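Local structure of acyl-CoA dehydrogenase family protein (Porphyromonas gingivalis, 2OKU) at residues H74-F77 and G78-M82; T25-K28 and P29-P33. The protein probably acts as an FAD-dependent acyl-CoA dehydrogenase, of which this chain is only the helical C-terminal domain. All coordinates share one frame; numbering follows the deposited sequence.

Interaction 1 (H74-F77 and G78-M82)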
loop_
_atom_site.group_PDB
_atom_site.type_symbol
_atom_site.label_atom_id
_atom_site.label_comp_id
_atom_site.label_asym_id
_atom_site.label_seq_id
_atom_site.Cartn_x
_atom_site.Cartn_y
_atom_site.Cartn_z
ATOM N N HIS A 74 -5.540 -3.002 -5.183
ATOM C CA HIS A 74 -5.468 -3.531 -3.811
ATOM C C HIS A 74 -4.649 -4.826 -3.748
ATOM O O HIS A 74 -3.797 -5.000 -2.848
ATOM C CB HIS A 74 -6.867 -3.705 -3.193
ATOM C CG HIS A 74 -7.570 -2.412 -2.987
ATOM N ND1 HIS A 74 -7.045 -1.410 -2.203
ATOM C CD2 HIS A 74 -8.726 -1.934 -3.496
ATOM C CE1 HIS A 74 -7.841 -0.355 -2.263
ATOM N NE2 HIS A 74 -8.888 -0.660 -3.012
ATOM N N ALA A 75 -4.883 -5.729 -4.701
ATOM C CA ALA A 75 -4.105 -6.963 -4.780
ATOM C C ALA A 75 -2.631 -6.741 -5.107
ATOM O O ALA A 75 -1.779 -7.359 -4.476
ATOM C CB ALA A 75 -4.738 -7.941 -5.805
ATOM N N VAL A 76 -2.332 -5.894 -6.096
ATOM C CA VAL A 76 -0.949 -5.584 -6.472
ATOM C C VAL A 76 -0.205 -4.926 -5.332
ATOM O O VAL A 76 0.873 -5.405 -4.912
ATOM C CB VAL A 76 -0.884 -4.690 -7.723
ATOM C CG1 VAL A 76 0.588 -4.225 -8.017
ATOM C CG2 VAL A 76 -1.523 -5.422 -8.950
ATOM N N PHE A 77 -0.801 -3.859 -4.801
ATOM C CA PHE A 77 -0.189 -3.079 -3.715
ATOM C C PHE A 77 0.142 -4.002 -2.555
ATOM O O PHE A 77 1.228 -3.918 -1.978
ATOM C CB PHE A 77 -1.134 -1.974 -3.259
ATOM C CG PHE A 77 -1.206 -0.764 -4.185
ATOM C CD1 PHE A 77 -0.612 -0.734 -5.446
ATOM C CD2 PHE A 77 -1.929 0.353 -3.773
ATOM C CE1 PHE A 77 -0.700 0.399 -6.251
ATOM C CE2 PHE A 77 -2.040 1.478 -4.580
ATOM C CZ PHE A 77 -1.433 1.506 -5.823
ATOM N N GLY A 78 -0.794 -4.891 -2.219
ATOM C CA GLY A 78 -0.631 -5.807 -1.084
ATOM C C GLY A 78 0.589 -6.686 -1.258
ATOM O O GLY A 78 1.372 -6.938 -0.311
ATOM N N HIS A 79 0.786 -7.151 -2.495
ATOM C CA HIS A 79 1.994 -7.923 -2.810
ATOM C C HIS A 79 3.262 -7.098 -2.657
ATOM O O HIS A 79 4.241 -7.621 -2.149
ATOM C CB HIS A 79 1.920 -8.525 -4.211
ATOM C CG HIS A 79 1.080 -9.765 -4.295
ATOM N ND1 HIS A 79 -0.267 -9.722 -4.565
ATOM C CD2 HIS A 79 1.391 -11.071 -4.125
ATOM C CE1 HIS A 79 -0.751 -10.956 -4.562
ATOM N NE2 HIS A 79 0.239 -11.798 -4.305
ATOM N N LEU A 80 3.264 -5.826 -3.087
ATOM C CA LEU A 80 4.464 -5.000 -2.947
ATOM C C LEU A 80 4.845 -4.848 -1.486
ATOM O O LEU A 80 6.028 -4.905 -1.115
ATOM C CB LEU A 80 4.272 -3.630 -3.584
ATOM C CG LEU A 80 3.917 -3.634 -5.056
ATOM C CD1 LEU A 80 3.642 -2.200 -5.541
ATOM C CD2 LEU A 80 5.036 -4.285 -5.874
ATOM N N LEU A 81 3.831 -4.700 -0.642
ATOM C CA LEU A 81 4.056 -4.565 0.796
ATOM C C LEU A 81 4.478 -5.901 1.443
ATOM O O LEU A 81 5.349 -5.926 2.309
ATOM C CB LEU A 81 2.811 -3.961 1.465
ATOM C CG LEU A 81 2.335 -2.630 0.898
ATOM C CD1 LEU A 81 1.193 -2.064 1.844
ATOM C CD2 LEU A 81 3.472 -1.624 0.659
HETATM N N MSE A 82 3.901 -7.006 0.988
HETATM C CA MSE A 82 4.363 -8.341 1.409
HETATM C C MSE A 82 5.858 -8.518 1.098
HETATM O O MSE A 82 6.610 -9.041 1.903
HETATM C CB MSE A 82 3.546 -9.442 0.721
HETATM C CG MSE A 82 3.466 -10.799 1.402
HETATM SE SE MSE A 82 3.593 -12.264 0.080
HETATM C CE MSE A 82 5.358 -11.578 0.104
#
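H79 folds its imidazole back along the helix onto the carbonyl oxygen of A75. Its CB starts 3.4 Å from V76 O, and CG is turned toward the preceding turn, anti to its own carbonyl carbon (chi1 -79°). From there ND1 donates to A75 O at 2.8 Å, with an N-H...O angle of 162°. CG and CE1, on either side of ND1 in the ring, each lie 3.7 Å from A75 O. The oxygen lies at the edge of the imidazole, close to the ring plane, while ND1 stands above the plane of the A75 carbonyl. NE2, at the tip, is hydrogen-bonded to Q23. With both nitrogens engaged, the rotation of the ring is fixed, and the ND1 bond places a proton on that atom.

A75 O is gripped twice by one residue, because the backbone N of H79 also donates to it, at 3.2 Å, and the two donors come from opposite faces of the carbonyl plane. The next two residues keep the ordinary i to i+4 bonds: L80 N reaches V76 O at 3.0 Å and L81 N reaches F77 O. Side-chain packing between the turns is slight, V76 CG1 meeting L80 CD1 at 4.4 Å.

The other side of the helix faces the second subunit, where H74 ND1 is hydrogen-bonded to Y98 of that chain and the F77 ring meets Y98 and F91 of the same chain edge-to-face. The stretch is a regular alpha-helical segment, with a histidine side chain bonded to the carbonyl four residues back, in the buried part of an all-helical acyl-CoA dehydrogenase C-terminal domain.

Interaction 2 (T25-K28 and P29-P33)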
loop_
_atom_site.group_PDB
_atom_site.type_symbol
_atom_site.label_atom_id
_atom_site.label_comp_id
_atom_site.label_asym_id
_atom_site.label_seq_id
_atom_site.Cartn_x
_atom_site.Cartn_y
_atom_site.Cartn_z
ATOM N N THR A 25 7.392 -16.201 -4.667
ATOM C CA THR A 25 8.353 -15.764 -3.692
ATOM C C THR A 25 8.304 -16.700 -2.511
ATOM O O THR A 25 7.228 -16.970 -1.975
ATOM C CB THR A 25 8.033 -14.367 -3.161
ATOM O OG1 THR A 25 7.780 -13.503 -4.262
ATOM C CG2 THR A 25 9.176 -13.813 -2.311
ATOM N N GLU A 26 9.473 -17.187 -2.116
ATOM C CA GLU A 26 9.590 -18.057 -0.950
ATOM C C GLU A 26 9.530 -17.158 0.267
ATOM O O GLU A 26 10.339 -16.240 0.382
ATOM C CB GLU A 26 10.923 -18.820 -1.013
ATOM C CG GLU A 26 11.260 -19.613 0.240
ATOM C CD GLU A 26 12.539 -20.447 0.128
ATOM O OE1 GLU A 26 13.632 -19.875 -0.148
ATOM O OE2 GLU A 26 12.451 -21.682 0.354
ATOM N N VAL A 27 8.553 -17.367 1.153
ATOM C CA VAL A 27 8.442 -16.545 2.351
ATOM C C VAL A 27 8.526 -17.436 3.602
ATOM O O VAL A 27 8.275 -18.638 3.549
ATOM C CB VAL A 27 7.147 -15.667 2.360
ATOM C CG1 VAL A 27 7.107 -14.800 1.127
ATOM C CG2 VAL A 27 5.886 -16.522 2.470
ATOM N N LYS A 28 8.880 -16.835 4.715
ATOM C CA LYS A 28 8.904 -17.549 5.983
ATOM C C LYS A 28 7.465 -17.820 6.432
ATOM O O LYS A 28 6.550 -17.141 5.965
ATOM C CB LYS A 28 9.642 -16.729 7.018
ATOM C CG LYS A 28 11.167 -16.734 6.788
ATOM C CD LYS A 28 11.920 -15.991 7.879
ATOM C CE LYS A 28 11.717 -16.655 9.269
ATOM N NZ LYS A 28 12.814 -16.347 10.257
ATOM N N PRO A 29 7.262 -18.814 7.326
ATOM C CA PRO A 29 5.908 -19.140 7.800
ATOM C C PRO A 29 5.115 -17.937 8.310
ATOM O O PRO A 29 3.906 -17.891 8.136
ATOM C CB PRO A 29 6.169 -20.119 8.950
ATOM C CG PRO A 29 7.452 -20.783 8.578
ATOM C CD PRO A 29 8.275 -19.713 7.917
ATOM N N GLU A 30 5.787 -16.981 8.933
ATOM C CA GLU A 30 5.120 -15.811 9.494
ATOM C C GLU A 30 4.419 -14.946 8.456
ATOM O O GLU A 30 3.460 -14.252 8.783
ATOM C CB GLU A 30 6.108 -14.965 10.290
ATOM C CG GLU A 30 7.281 -14.432 9.480
ATOM C CD GLU A 30 8.612 -14.550 10.206
ATOM O OE1 GLU A 30 8.634 -15.162 11.293
ATOM O OE2 GLU A 30 9.631 -14.045 9.680
ATOM N N LEU A 31 4.889 -15.008 7.207
ATOM C CA LEU A 31 4.299 -14.221 6.115
ATOM C C LEU A 31 3.391 -15.078 5.211
ATOM O O LEU A 31 2.681 -14.564 4.321
ATOM C CB LEU A 31 5.456 -13.579 5.325
ATOM C CG LEU A 31 5.280 -12.215 4.708
ATOM C CD1 LEU A 31 4.655 -11.191 5.679
ATOM C CD2 LEU A 31 6.639 -11.728 4.115
ATOM N N GLN A 32 3.398 -16.387 5.432
ATOM C CA GLN A 32 2.612 -17.292 4.614
ATOM C C GLN A 32 1.098 -16.970 4.637
ATOM O O GLN A 32 0.452 -16.992 3.598
ATOM C CB GLN A 32 2.903 -18.751 4.986
ATOM C CG GLN A 32 2.221 -19.804 4.112
ATOM C CD GLN A 32 2.667 -19.776 2.651
ATOM O OE1 GLN A 32 3.818 -19.485 2.358
ATOM N NE2 GLN A 32 1.750 -20.089 1.734
ATOM N N PRO A 33 0.524 -16.677 5.821
ATOM C CA PRO A 33 -0.895 -16.293 5.800
ATOM C C PRO A 33 -1.174 -15.068 4.934
ATOM O O PRO A 33 -2.171 -15.055 4.194
ATOM C CB PRO A 33 -1.217 -16.035 7.285
ATOM C CG PRO A 33 -0.232 -16.940 8.022
ATOM C CD PRO A 33 1.042 -16.768 7.201
HETATM O O HOH W 1 6.121 -20.209 4.175
HETATM O O HOH W 2 5.991 -19.283 0.474
HETATM O O HOH W 3 12.093 -13.347 10.527
#
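K28 O accepts from L31 N at 3.0 Å, with an N-H...O angle of 152° and the donor above the carbonyl plane, at the turn leading into helix 32-53. Q32 N adds a weak bond to K28 O at 3.3 Å and also bonds to P29 O.

The apolar pair is V27 and L31, whose CB atoms lie 4.0 Å apart. Separately, the V27 methyl CG2 meets the amide oxygen OE1 of Q32 at 3.6 Å, V27 and Q32 crossing at about a right angle. This is the connection between helices 13-22 and 32-53 of the helical C-terminal domain; here V27 touches M82 and L31 touches N86, both of helix 58-87.

The charged pair of K28 and E30 is loose. Their side chains run side by side in the same direction, bringing CE of K28 within 3.4 Å of E30 OE2. The ammonium stays farther off: K28 NZ to E30 OE2 is a long salt bridge at 4.0 Å. CG of E30 sits between its backbone N and carbonyl carbon (chi1 60°), and a bend at chi2 helps bring the carboxylate beside the lysine chain. D89, a like charge, also lies close to E30 OE2.

Water completes the polar links. One molecule bridges K28 NZ and E30 OE2, donating to the carboxylate oxygen OE2 of E30 at 2.7 Å. Two others donate to Q32 OE1, one also donating to V27 O and the other accepting from V27 N, so the amide oxygen is tied to both backbone polar groups of V27, while Q32 NE2 is hydrogen-bonded to E36.

How the interactions relate
Interaction 1 is a buried contact in the second half of helix 58-87, and interaction 2 a surface contact in the loop that runs into helix 32-53; their centres lie about 14 Å apart, on the same side of the chain's centre. They meet through M82, whose CE packs on V27 CG1 at 3.8 Å and whose O lies near L31 CD2, so the loop packs against helix 58-87. Chemistry follows place. In 74-82, regular backbone bonds and a direct histidine bond prevail, with the second subunit packed against it. In 25-33, which no other chain of the assembly touches, backbone bonds to one carbonyl are supplemented by water bridges and a long salt bridge.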